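Local coordinates for beta-fructofuranosidase (PDB 6NOB), which probably hydrolyses terminal beta-fructofuranosides such as sucrose, as a bacterial member of glycoside hydrolase family 32, at residues A[405-410]-A[482-487]. Sequence-based numbering, arbitrary orientation.
Sequences VRWYAG and DGRLYS
One face of the Trp-407 indole is covered by Leu-485, whose CB sits 3.6 Å from the centroid of the five-membered ring and only 13° off its normal, a CH-pi contact. The backbone N of Leu-485 lies over the same face, 3.4 Å from Trp-407 CH2. In the ring plane, Ala-409 N lies at the edge, as does Arg-484 NH1, 3.8 Å from Trp-407 CZ2. Trp-407 CZ2 stands over one face of the guanidinium, offset toward its rim, with the two planes 75° apart. Trp-407 CG lies between the backbone N and the carbonyl carbon (chi1 61°), on the side of strand 484-489. Leu-485 CD2 reaches to 3.6 Å from Trp-407 CG, the two side chains running past one another in opposite senses. Water 1 accepts from Trp-407 NE1 at 3.1 Å, with Leu-485 O a possible acceptor 3.3 Å from it; water 2 donates to Gly-483 O at 2.7 Å and weakly to Ala-409 O. The contact joins neighbouring blades of the family 32 five-bladed beta-propeller through side chains and water. An alanine in place of Trp-407 would probably open a gap against Leu-485 CB and deprive water 1 of its indole donor. Apolar cover on the indole face is consistent with a seam held largely by dispersion, with water at its margin and the salt bridge of Arg-484 to Asp-427 probably reinforcing it from strand 418-428.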
ATOM      1  N   VAL A 405       1.517   0.370 -12.119  1.00 37.54           N
ATOM      2  CA  VAL A 405       0.996  -0.963 -11.838  1.00 37.13           C
ATOM      3  C   VAL A 405       0.128  -1.385 -13.017  1.00 39.26           C
ATOM      4  O   VAL A 405      -0.824  -0.684 -13.375  1.00 44.31           O
ATOM      5  CB  VAL A 405       0.204  -0.985 -10.523  1.00 35.81           C
ATOM      6  CG1 VAL A 405      -0.498  -2.320 -10.349  1.00 35.99           C
ATOM      7  CG2 VAL A 405       1.130  -0.701  -9.347  1.00 32.66           C
ATOM      8  N   ARG A 406       0.456  -2.524 -13.623  1.00 35.92           N
ATOM      9  CA  ARG A 406      -0.222  -3.008 -14.818  1.00 38.54           C
ATOM     10  C   ARG A 406      -1.125  -4.187 -14.478  1.00 40.58           C
ATOM     11  O   ARG A 406      -0.763  -5.043 -13.664  1.00 39.41           O
ATOM     12  CB  ARG A 406       0.795  -3.427 -15.886  1.00 37.89           C
ATOM     13  CG  ARG A 406       0.201  -3.662 -17.258  1.00 41.62           C
ATOM     14  CD  ARG A 406       1.213  -3.388 -18.364  1.00 38.24           C
ATOM     15  NE  ARG A 406       0.554  -3.208 -19.656  1.00 37.00           N
ATOM     16  CZ  ARG A 406       0.076  -2.048 -20.094  1.00 40.12           C
ATOM     17  NH1 ARG A 406       0.187  -0.958 -19.346  1.00 36.02           N
ATOM     18  NH2 ARG A 406      -0.517  -1.976 -21.281  1.00 37.80           N
ATOM     19  N   TRP A 407      -2.300  -4.233 -15.104  1.00 36.73           N
ATOM     20  CA  TRP A 407      -3.171  -5.397 -15.033  1.00 37.14           C
ATOM     21  C   TRP A 407      -3.209  -6.104 -16.384  1.00 39.50           C
ATOM     22  O   TRP A 407      -3.094  -5.475 -17.439  1.00 42.84           O
ATOM     23  CB  TRP A 407      -4.597  -5.029 -14.588  1.00 35.59           C
ATOM     24  CG  TRP A 407      -5.346  -4.072 -15.486  1.00 32.93           C
ATOM     25  CD1 TRP A 407      -5.496  -2.728 -15.302  1.00 32.31           C
ATOM     26  CD2 TRP A 407      -6.069  -4.393 -16.687  1.00 33.67           C
ATOM     27  NE1 TRP A 407      -6.254  -2.192 -16.313  1.00 37.22           N
ATOM     28  CE2 TRP A 407      -6.618  -3.191 -17.177  1.00 37.77           C
ATOM     29  CE3 TRP A 407      -6.297  -5.577 -17.397  1.00 35.56           C
ATOM     30  CZ2 TRP A 407      -7.383  -3.137 -18.343  1.00 37.15           C
ATOM     31  CZ3 TRP A 407      -7.055  -5.520 -18.559  1.00 42.67           C
ATOM     32  CH2 TRP A 407      -7.588  -4.308 -19.019  1.00 37.39           C
ATOM     33  N   TYR A 408      -3.367  -7.425 -16.333  1.00 42.09           N
ATOM     34  CA  TYR A 408      -3.410  -8.267 -17.525  1.00 39.86           C
ATOM     35  C   TYR A 408      -4.578  -9.230 -17.377  1.00 40.80           C
ATOM     36  O   TYR A 408      -4.641  -9.976 -16.395  1.00 40.83           O
ATOM     37  CB  TYR A 408      -2.105  -9.052 -17.712  1.00 42.81           C
ATOM     38  CG  TYR A 408      -0.825  -8.288 -17.436  1.00 41.51           C
ATOM     39  CD1 TYR A 408      -0.419  -8.011 -16.135  1.00 38.24           C
ATOM     40  CD2 TYR A 408      -0.004  -7.872 -18.479  1.00 41.53           C
ATOM     41  CE1 TYR A 408       0.751  -7.325 -15.884  1.00 41.55           C
ATOM     42  CE2 TYR A 408       1.170  -7.186 -18.236  1.00 42.75           C
ATOM     43  CZ  TYR A 408       1.543  -6.916 -16.937  1.00 43.38           C
ATOM     44  OH  TYR A 408       2.713  -6.233 -16.688  1.00 41.30           O
ATOM     45  N   ALA A 409      -5.489  -9.229 -18.347  1.00 39.04           N
ATOM     46  CA  ALA A 409      -6.695 -10.041 -18.286  1.00 40.46           C
ATOM     47  C   ALA A 409      -6.722 -11.038 -19.438  1.00 41.53           C
ATOM     48  O   ALA A 409      -6.358 -10.704 -20.570  1.00 46.18           O
ATOM     49  CB  ALA A 409      -7.955  -9.165 -18.324  1.00 37.87           C
ATOM     50  N   GLY A 410      -7.158 -12.257 -19.145  1.00 42.49           N
ATOM     51  CA  GLY A 410      -7.210 -13.281 -20.170  1.00 44.96           C
ATOM     52  C   GLY A 410      -7.647 -14.613 -19.607  1.00 44.39           C
ATOM     53  O   GLY A 410      -8.309 -14.681 -18.570  1.00 48.51           O
ATOM     54  N   ASP A 482     -16.208  -6.553 -20.470  1.00 48.69           N
ATOM     55  CA  ASP A 482     -15.728  -6.615 -21.849  1.00 54.87           C
ATOM     56  C   ASP A 482     -14.211  -6.802 -21.891  1.00 51.03           C
ATOM     57  O   ASP A 482     -13.493  -6.145 -22.648  1.00 46.89           O
ATOM     58  CB  ASP A 482     -16.159  -5.375 -22.634  1.00 65.26           C
ATOM     59  CG  ASP A 482     -17.663  -5.302 -22.821  1.00 81.98           C
ATOM     60  OD1 ASP A 482     -18.259  -4.256 -22.484  1.00 86.28           O
ATOM     61  OD2 ASP A 482     -18.248  -6.295 -23.304  1.00 87.31           O
ATOM     62  N   GLY A 483     -13.726  -7.717 -21.052  1.00 44.71           N
ATOM     63  CA  GLY A 483     -12.324  -8.084 -21.043  1.00 49.38           C
ATOM     64  C   GLY A 483     -11.381  -7.053 -20.469  1.00 53.15           C
ATOM     65  O   GLY A 483     -10.165  -7.197 -20.628  1.00 50.67           O
ATOM     66  N   ARG A 484     -11.891  -6.021 -19.803  1.00 56.70           N
ATOM     67  CA  ARG A 484     -11.053  -4.976 -19.234  1.00 54.61           C
ATOM     68  C   ARG A 484     -11.370  -4.805 -17.757  1.00 53.40           C
ATOM     69  O   ARG A 484     -12.514  -4.965 -17.324  1.00 59.16           O
ATOM     70  CB  ARG A 484     -11.238  -3.644 -19.969  1.00 56.66           C
ATOM     71  CG  ARG A 484     -11.047  -3.745 -21.469  1.00 59.50           C
ATOM     72  CD  ARG A 484     -10.722  -2.393 -22.078  1.00 63.18           C
ATOM     73  NE  ARG A 484      -9.332  -2.314 -22.516  1.00 62.72           N
ATOM     74  CZ  ARG A 484      -8.421  -1.514 -21.972  1.00 58.55           C
ATOM     75  NH1 ARG A 484      -8.751  -0.714 -20.963  1.00 53.03           N
ATOM     76  NH2 ARG A 484      -7.179  -1.513 -22.441  1.00 56.11           N
ATOM     77  N   LEU A 485     -10.338  -4.467 -16.989  1.00 48.24           N
ATOM     78  CA  LEU A 485     -10.481  -4.304 -15.551  1.00 43.94           C
ATOM     79  C   LEU A 485     -11.162  -2.979 -15.231  1.00 46.07           C
ATOM     80  O   LEU A 485     -10.781  -1.927 -15.754  1.00 49.02           O
ATOM     81  CB  LEU A 485      -9.115  -4.373 -14.867  1.00 38.42           C
ATOM     82  CG  LEU A 485      -9.136  -4.434 -13.336  1.00 37.51           C
ATOM     83  CD1 LEU A 485      -9.792  -5.723 -12.855  1.00 36.99           C
ATOM     84  CD2 LEU A 485      -7.738  -4.295 -12.765  1.00 33.57           C
ATOM     85  N   TYR A 486     -12.175  -3.040 -14.376  1.00 42.23           N
ATOM     86  CA  TYR A 486     -12.833  -1.868 -13.827  1.00 42.88           C
ATOM     87  C   TYR A 486     -12.526  -1.778 -12.339  1.00 43.05           C
ATOM     88  O   TYR A 486     -12.326  -2.794 -11.668  1.00 43.13           O
ATOM     89  CB  TYR A 486     -14.347  -1.935 -14.040  1.00 37.01           C
ATOM     90  CG  TYR A 486     -14.836  -1.372 -15.355  1.00 37.16           C
ATOM     91  CD1 TYR A 486     -14.345  -1.847 -16.566  1.00 35.25           C
ATOM     92  CD2 TYR A 486     -15.815  -0.386 -15.385  1.00 40.94           C
ATOM     93  CE1 TYR A 486     -14.805  -1.340 -17.771  1.00 37.56           C
ATOM     94  CE2 TYR A 486     -16.285   0.124 -16.583  1.00 41.98           C
ATOM     95  CZ  TYR A 486     -15.777  -0.355 -17.771  1.00 43.29           C
ATOM     96  OH  TYR A 486     -16.244   0.155 -18.960  1.00 46.64           O
ATOM     97  N   SER A 487     -12.481  -0.552 -11.828  1.00 37.86           N
ATOM     98  CA  SER A 487     -12.227  -0.325 -10.414  1.00 38.03           C
ATOM     99  C   SER A 487     -13.040   0.872  -9.954  1.00 40.36           C
ATOM    100  O   SER A 487     -13.164   1.863 -10.679  1.00 43.85           O
ATOM    101  CB  SER A 487     -10.737  -0.097 -10.130  1.00 32.32           C
ATOM    102  OG  SER A 487     -10.330   1.184 -10.570  1.00 37.00           O
TER
HETATM  103  O   HOH W   1      -8.333   0.168 -16.396  1.00 47.16           O
HETATM  104  O   HOH W   2      -9.243  -9.537 -21.512  1.00 50.24           O